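Local coordinates for copper-containing nitrite reductase (Thermus scotoductus, PDB 6HBE), which probably reduces nitrite to nitric oxide with electrons from cytochrome c, working as a homotrimeric three-domain copper enzyme, at residues L363-G368 with I438-P443; T369-V374 with I416-P421. All coordinates share one frame; numbering follows the deposited sequence.

Interaction 1 of 2, residues L363-G368 with I438-P443; sequences LEIPVG and IRVYEP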
loop_
_atom_site.group_PDB
_atom_site.type_symbol
_atom_site.label_atom_id
_atom_site.label_comp_id
_atom_site.label_asym_id
_atom_site.label_seq_id
_atom_site.Cartn_x
_atom_site.Cartn_y
_atom_site.Cartn_z
ATOM N N LEU C 363 13.300 -4.144 24.564
ATOM C CA LEU C 363 12.280 -4.905 25.289
ATOM C C LEU C 363 12.641 -4.905 26.792
ATOM O O LEU C 363 13.795 -5.205 27.147
ATOM C CB LEU C 363 12.242 -6.327 24.740
ATOM C CG LEU C 363 11.235 -7.320 25.318
ATOM C CD1 LEU C 363 9.783 -6.934 25.045
ATOM C CD2 LEU C 363 11.509 -8.704 24.776
ATOM N N GLU C 364 11.665 -4.560 27.625
ATOM C CA GLU C 364 11.782 -4.543 29.098
ATOM C C GLU C 364 10.750 -5.523 29.691
ATOM O O GLU C 364 9.544 -5.302 29.594
ATOM C CB GLU C 364 11.615 -3.134 29.650
ATOM C CG GLU C 364 12.644 -2.159 29.082
ATOM C CD GLU C 364 12.566 -0.754 29.622
ATOM O OE1 GLU C 364 11.476 -0.307 30.049
ATOM O OE2 GLU C 364 13.604 -0.053 29.582
ATOM N N ILE C 365 11.251 -6.621 30.280
ATOM C CA ILE C 365 10.427 -7.725 30.806
ATOM C C ILE C 365 10.696 -7.948 32.309
ATOM O O ILE C 365 11.819 -7.691 32.776
ATOM C CB ILE C 365 10.674 -9.059 30.068
ATOM C CG1 ILE C 365 12.171 -9.331 29.895
ATOM C CG2 ILE C 365 10.010 -9.055 28.691
ATOM C CD1 ILE C 365 12.483 -10.736 29.458
ATOM N N PRO C 366 9.676 -8.407 33.062
ATOM C CA PRO C 366 9.901 -8.795 34.482
ATOM C C PRO C 366 10.573 -10.164 34.607
ATOM O O PRO C 366 10.398 -11.027 33.733
ATOM C CB PRO C 366 8.486 -8.847 35.063
ATOM C CG PRO C 366 7.619 -9.212 33.880
ATOM C CD PRO C 366 8.258 -8.553 32.676
ATOM N N VAL C 367 11.344 -10.365 35.684
ATOM C CA VAL C 367 11.963 -11.669 35.961
ATOM C C VAL C 367 10.940 -12.810 35.907
ATOM O O VAL C 367 9.778 -12.642 36.330
ATOM C CB VAL C 367 12.714 -11.706 37.331
ATOM C CG1 VAL C 367 13.975 -10.838 37.282
ATOM C CG2 VAL C 367 11.811 -11.285 38.494
ATOM N N GLY C 368 11.373 -13.957 35.377
ATOM C CA GLY C 368 10.498 -15.114 35.176
ATOM C C GLY C 368 9.956 -15.242 33.753
ATOM O O GLY C 368 9.386 -16.283 33.393
ATOM N N ILE C 438 17.677 -6.079 25.479
ATOM C CA ILE C 438 16.722 -6.627 26.445
ATOM C C ILE C 438 17.133 -6.187 27.859
ATOM O O ILE C 438 18.321 -6.290 28.219
ATOM C CB ILE C 438 16.651 -8.180 26.392
ATOM C CG1 ILE C 438 15.998 -8.652 25.092
ATOM C CG2 ILE C 438 15.854 -8.743 27.577
ATOM C CD1 ILE C 438 16.149 -10.133 24.830
ATOM N N ARG C 439 16.168 -5.689 28.626
ATOM C CA ARG C 439 16.350 -5.369 30.040
ATOM C C ARG C 439 15.358 -6.173 30.839
ATOM O O ARG C 439 14.207 -6.294 30.439
ATOM C CB ARG C 439 16.111 -3.901 30.325
ATOM C CG ARG C 439 16.893 -2.969 29.426
ATOM C CD ARG C 439 16.846 -1.545 29.944
ATOM N NE ARG C 439 17.640 -0.651 29.091
ATOM C CZ ARG C 439 17.167 0.200 28.165
ATOM N NH1 ARG C 439 15.866 0.354 27.942
ATOM N NH2 ARG C 439 18.023 0.938 27.462
ATOM N N VAL C 440 15.807 -6.700 31.985
ATOM C CA VAL C 440 14.989 -7.558 32.839
ATOM C C VAL C 440 14.888 -6.892 34.210
ATOM O O VAL C 440 15.909 -6.623 34.833
ATOM C CB VAL C 440 15.581 -8.981 32.975
ATOM C CG1 VAL C 440 14.611 -9.900 33.706
ATOM C CG2 VAL C 440 15.912 -9.560 31.605
ATOM N N TYR C 441 13.669 -6.631 34.662
ATOM C CA TYR C 441 13.445 -5.883 35.888
ATOM C C TYR C 441 12.865 -6.762 36.988
ATOM O O TYR C 441 12.283 -7.804 36.721
ATOM C CB TYR C 441 12.603 -4.614 35.656
ATOM C CG TYR C 441 11.146 -4.814 35.256
ATOM C CD1 TYR C 441 10.774 -4.890 33.913
ATOM C CD2 TYR C 441 10.136 -4.860 36.212
ATOM C CE1 TYR C 441 9.440 -5.040 33.543
ATOM C CE2 TYR C 441 8.804 -5.023 35.855
ATOM C CZ TYR C 441 8.456 -5.109 34.511
ATOM O OH TYR C 441 7.134 -5.276 34.154
ATOM N N GLU C 442 13.068 -6.323 38.234
ATOM C CA GLU C 442 12.619 -7.042 39.445
ATOM C C GLU C 442 12.358 -6.006 40.549
ATOM O O GLU C 442 13.097 -5.026 40.645
ATOM C CB GLU C 442 13.690 -8.036 39.918
ATOM C CG GLU C 442 13.383 -8.775 41.229
ATOM C CD GLU C 442 14.531 -9.663 41.697
ATOM O OE1 GLU C 442 15.580 -9.124 42.155
ATOM O OE2 GLU C 442 14.375 -10.903 41.605
ATOM N N PRO C 443 11.327 -6.214 41.385
ATOM C CA PRO C 443 11.128 -5.263 42.500
ATOM C C PRO C 443 12.349 -5.219 43.447
ATOM O O PRO C 443 12.947 -6.266 43.720
ATOM C CB PRO C 443 9.885 -5.808 43.217
ATOM C CG PRO C 443 9.211 -6.690 42.218
ATOM C CD PRO C 443 10.327 -7.296 41.415
#
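This is a parallel beta pairing inside the C-terminal cupredoxin domain, where the end of strand 362-366 runs beside the end of the chain's last strand, 435-443; residues 363-368 and 438-443 meet. Four backbone bonds zip the two together in the parallel pattern. Ile365 uses both its polar atoms: its N donates to Arg439 O (3.0 Å) and its O accepts from Tyr441 N (2.8 Å), while Arg439 N reaches Leu363 O and Val367 N closes the ladder on Tyr441 O. Pro366 fits between because its N faces away from this partner, so its missing N-H costs none of these bonds.

One face carries the branched aliphatics Leu363, Ile365, Ile438 and Val440; in the sandwich interior Leu363 packs on Val349 and Val351, and Ile365 on Val371 and Phe418. Ile365 and Val440 run side by side, CG1 of the first 4.1 Å from CG2 of the second. Beyond the strand's end, Val367 CG1 crosses Val440 CG1 at 3.8 Å.

The other face is mixed, with the charged pair Glu364 and Arg439 beside Pro366 and Tyr441. Glu364 and Arg439 extend in the same direction, and OE2 of Glu364 takes NH1 of Arg439 on its anti lone pair at 2.8 Å; the bond is bent (144°), and the two flat groups are turned 67° apart. CG of Tyr441 occupies the crowded position between N and the carbonyl carbon (chi1 68°), which lays the ring, its OH hydrogen-bonded to Val327 O, against Pro366, whose CB sits 4.1 Å from the ring centroid in a CH-pi contact. Glu442 and Pro443 carry the sheet on into an antiparallel ladder with a second subunit.

Glu364 OE1 also binds Arg326, and Arg439 NE binds Glu423, so charges of opposite sign follow one another across four neighbouring strands, which would probably keep both carboxylates ionised despite the burial of Glu364.

Interaction 2 of 2, residues T369-V374 with I416-P421; sequences TTVEFV and ITFTKP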
loop_
_atom_site.group_PDB
_atom_site.type_symbol
_atom_site.label_atom_id
_atom_site.label_comp_id
_atom_site.label_asym_id
_atom_site.label_seq_id
_atom_site.Cartn_x
_atom_site.Cartn_y
_atom_site.Cartn_z
ATOM N N THR C 369 10.137 -14.204 32.932
ATOM C CA THR C 369 9.522 -14.156 31.593
ATOM C C THR C 369 10.351 -14.921 30.576
ATOM O O THR C 369 11.586 -14.897 30.610
ATOM C CB THR C 369 9.336 -12.690 31.132
ATOM O OG1 THR C 369 8.451 -12.029 32.027
ATOM C CG2 THR C 369 8.728 -12.600 29.694
ATOM N N THR C 370 9.660 -15.568 29.644
ATOM C CA THR C 370 10.298 -16.265 28.563
ATOM C C THR C 370 10.140 -15.433 27.275
ATOM O O THR C 370 9.024 -15.076 26.903
ATOM C CB THR C 370 9.662 -17.653 28.372
ATOM O OG1 THR C 370 9.916 -18.465 29.533
ATOM C CG2 THR C 370 10.225 -18.341 27.151
ATOM N N VAL C 371 11.258 -15.193 26.600
ATOM C CA VAL C 371 11.305 -14.537 25.292
ATOM C C VAL C 371 11.419 -15.613 24.225
ATOM O O VAL C 371 12.218 -16.549 24.371
ATOM C CB VAL C 371 12.549 -13.615 25.201
ATOM C CG1 VAL C 371 12.773 -13.060 23.787
ATOM C CG2 VAL C 371 12.416 -12.491 26.202
ATOM N N GLU C 372 10.664 -15.469 23.133
ATOM C CA GLU C 372 10.854 -16.311 21.959
ATOM C C GLU C 372 11.311 -15.444 20.790
ATOM O O GLU C 372 10.541 -14.586 20.325
ATOM C CB GLU C 372 9.548 -17.038 21.590
ATOM C CG GLU C 372 9.643 -17.936 20.346
ATOM C CD GLU C 372 8.377 -18.735 20.070
ATOM O OE1 GLU C 372 7.438 -18.196 19.422
ATOM O OE2 GLU C 372 8.309 -19.914 20.494
ATOM N N PHE C 373 12.542 -15.673 20.327
ATOM C CA PHE C 373 13.021 -15.139 19.046
ATOM C C PHE C 373 12.394 -15.946 17.894
ATOM O O PHE C 373 12.373 -17.203 17.928
ATOM C CB PHE C 373 14.553 -15.206 18.926
ATOM C CG PHE C 373 15.278 -14.149 19.711
ATOM C CD1 PHE C 373 15.515 -12.895 19.165
ATOM C CD2 PHE C 373 15.717 -14.397 21.015
ATOM C CE1 PHE C 373 16.183 -11.906 19.887
ATOM C CE2 PHE C 373 16.382 -13.408 21.743
ATOM C CZ PHE C 373 16.620 -12.160 21.190
ATOM N N VAL C 374 11.855 -15.245 16.890
ATOM C CA VAL C 374 11.349 -15.922 15.667
ATOM C C VAL C 374 11.890 -15.203 14.439
ATOM O O VAL C 374 11.885 -13.980 14.400
ATOM C CB VAL C 374 9.784 -16.007 15.651
ATOM C CG1 VAL C 374 9.123 -14.626 15.700
ATOM C CG2 VAL C 374 9.293 -16.767 14.423
ATOM N N ILE C 416 14.287 -18.336 25.497
ATOM C CA ILE C 416 15.181 -18.027 26.618
ATOM C C ILE C 416 14.327 -17.529 27.775
ATOM O O ILE C 416 13.512 -16.628 27.599
ATOM C CB ILE C 416 16.186 -16.909 26.262
ATOM C CG1 ILE C 416 17.097 -17.348 25.126
ATOM C CG2 ILE C 416 17.008 -16.506 27.482
ATOM C CD1 ILE C 416 17.857 -16.191 24.497
ATOM N N THR C 417 14.516 -18.111 28.957
ATOM C CA THR C 417 13.821 -17.658 30.165
ATOM C C THR C 417 14.809 -16.872 31.029
ATOM O O THR C 417 15.894 -17.393 31.344
ATOM C CB THR C 417 13.278 -18.862 30.951
ATOM O OG1 THR C 417 12.439 -19.645 30.092
ATOM C CG2 THR C 417 12.471 -18.417 32.180
ATOM N N PHE C 418 14.442 -15.638 31.388
ATOM C CA PHE C 418 15.277 -14.737 32.190
ATOM C C PHE C 418 14.798 -14.767 33.663
ATOM O O PHE C 418 13.635 -14.485 33.943
ATOM C CB PHE C 418 15.240 -13.293 31.621
ATOM C CG PHE C 418 15.923 -13.150 30.287
ATOM C CD1 PHE C 418 17.287 -12.924 30.211
ATOM C CD2 PHE C 418 15.198 -13.242 29.106
ATOM C CE1 PHE C 418 17.926 -12.804 28.984
ATOM C CE2 PHE C 418 15.828 -13.134 27.877
ATOM C CZ PHE C 418 17.191 -12.902 27.811
ATOM N N THR C 419 15.688 -15.149 34.583
ATOM C CA THR C 419 15.341 -15.311 36.031
ATOM C C THR C 419 15.895 -14.232 36.982
ATOM O O THR C 419 15.473 -14.151 38.149
ATOM C CB THR C 419 15.850 -16.678 36.564
ATOM O OG1 THR C 419 17.282 -16.722 36.479
ATOM C CG2 THR C 419 15.231 -17.848 35.763
ATOM N N LYS C 420 16.825 -13.412 36.498
ATOM C CA LYS C 420 17.493 -12.415 37.325
ATOM C C LYS C 420 17.530 -11.078 36.590
ATOM O O LYS C 420 17.518 -11.074 35.353
ATOM C CB LYS C 420 18.931 -12.870 37.603
ATOM C CG LYS C 420 19.067 -14.215 38.317
ATOM C CD LYS C 420 20.502 -14.437 38.783
ATOM C CE LYS C 420 20.826 -15.911 38.988
ATOM N NZ LYS C 420 20.022 -16.504 40.086
ATOM N N PRO C 421 17.582 -9.949 37.340
ATOM C CA PRO C 421 17.662 -8.640 36.700
ATOM C C PRO C 421 18.988 -8.401 36.002
ATOM O O PRO C 421 19.998 -9.038 36.338
ATOM C CB PRO C 421 17.444 -7.643 37.850
ATOM C CG PRO C 421 17.769 -8.381 39.095
ATOM C CD PRO C 421 17.586 -9.846 38.818
#
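Ile416 O has two donors on it: the N-H of Val371, 2.9 Å away from N to O, and a weaker CA-H contact from Thr370. It belongs to an antiparallel pair in the second sheet of the cupredoxin sandwich, where 413-417 is the outermost strand within the chain. Ile416 N returns a bond to Val371 O, making these residues a hydrogen-bonded pair, and Phe418 N reaches Thr369 O at 3.1 Å, almost straight (171°).

Thr370 and Thr417 form the adjoining non-hydrogen-bonded pair. Both place OG1 anti to the carbonyl carbon, beside the backbone N, so their hydroxyls meet in a hydrogen bond, OG1 to OG1 2.8 Å. Threonine suits this more solvent-accessible face because it joins a beta-branched shape to a polar tip. An alanine at Thr370 would remove both OG1 and CG2, the bond to Thr417 OG1 with the first, and would probably hold the edge strand less firmly.

The opposite face is apolar and turned inward. Ile416 CD1 lies at the edge of the ring of Phe373, a side chain about 8 Å from that of the copper ligand His390. Ile416 CG2 lies over one face of the Phe418 ring, toward its rim, while Val371 CG2 meets the edge of that ring, 3.9 Å from CE2.

In the fold
Interaction 1 lies in one sheet and interaction 2 in the other of a single C-terminal cupredoxin domain, the domain that carries its own copper on His390, Cys428, His431 and Met434. Their centres are about 9 Å apart. Strands 362-366 and 370-375 follow each other in the chain, and the turn between them passes from one sheet to the other; interaction 2 is nested within the loop that interaction 1 closes. The two also touch directly: Gly368 N lies 2.7 Å from Phe418 O, a probable hydrogen bond, and Lys420 and Pro421 pack on Val440. The turn and these contacts tie the sheets together near one end of the sandwich, close to a subunit interface of the trimer.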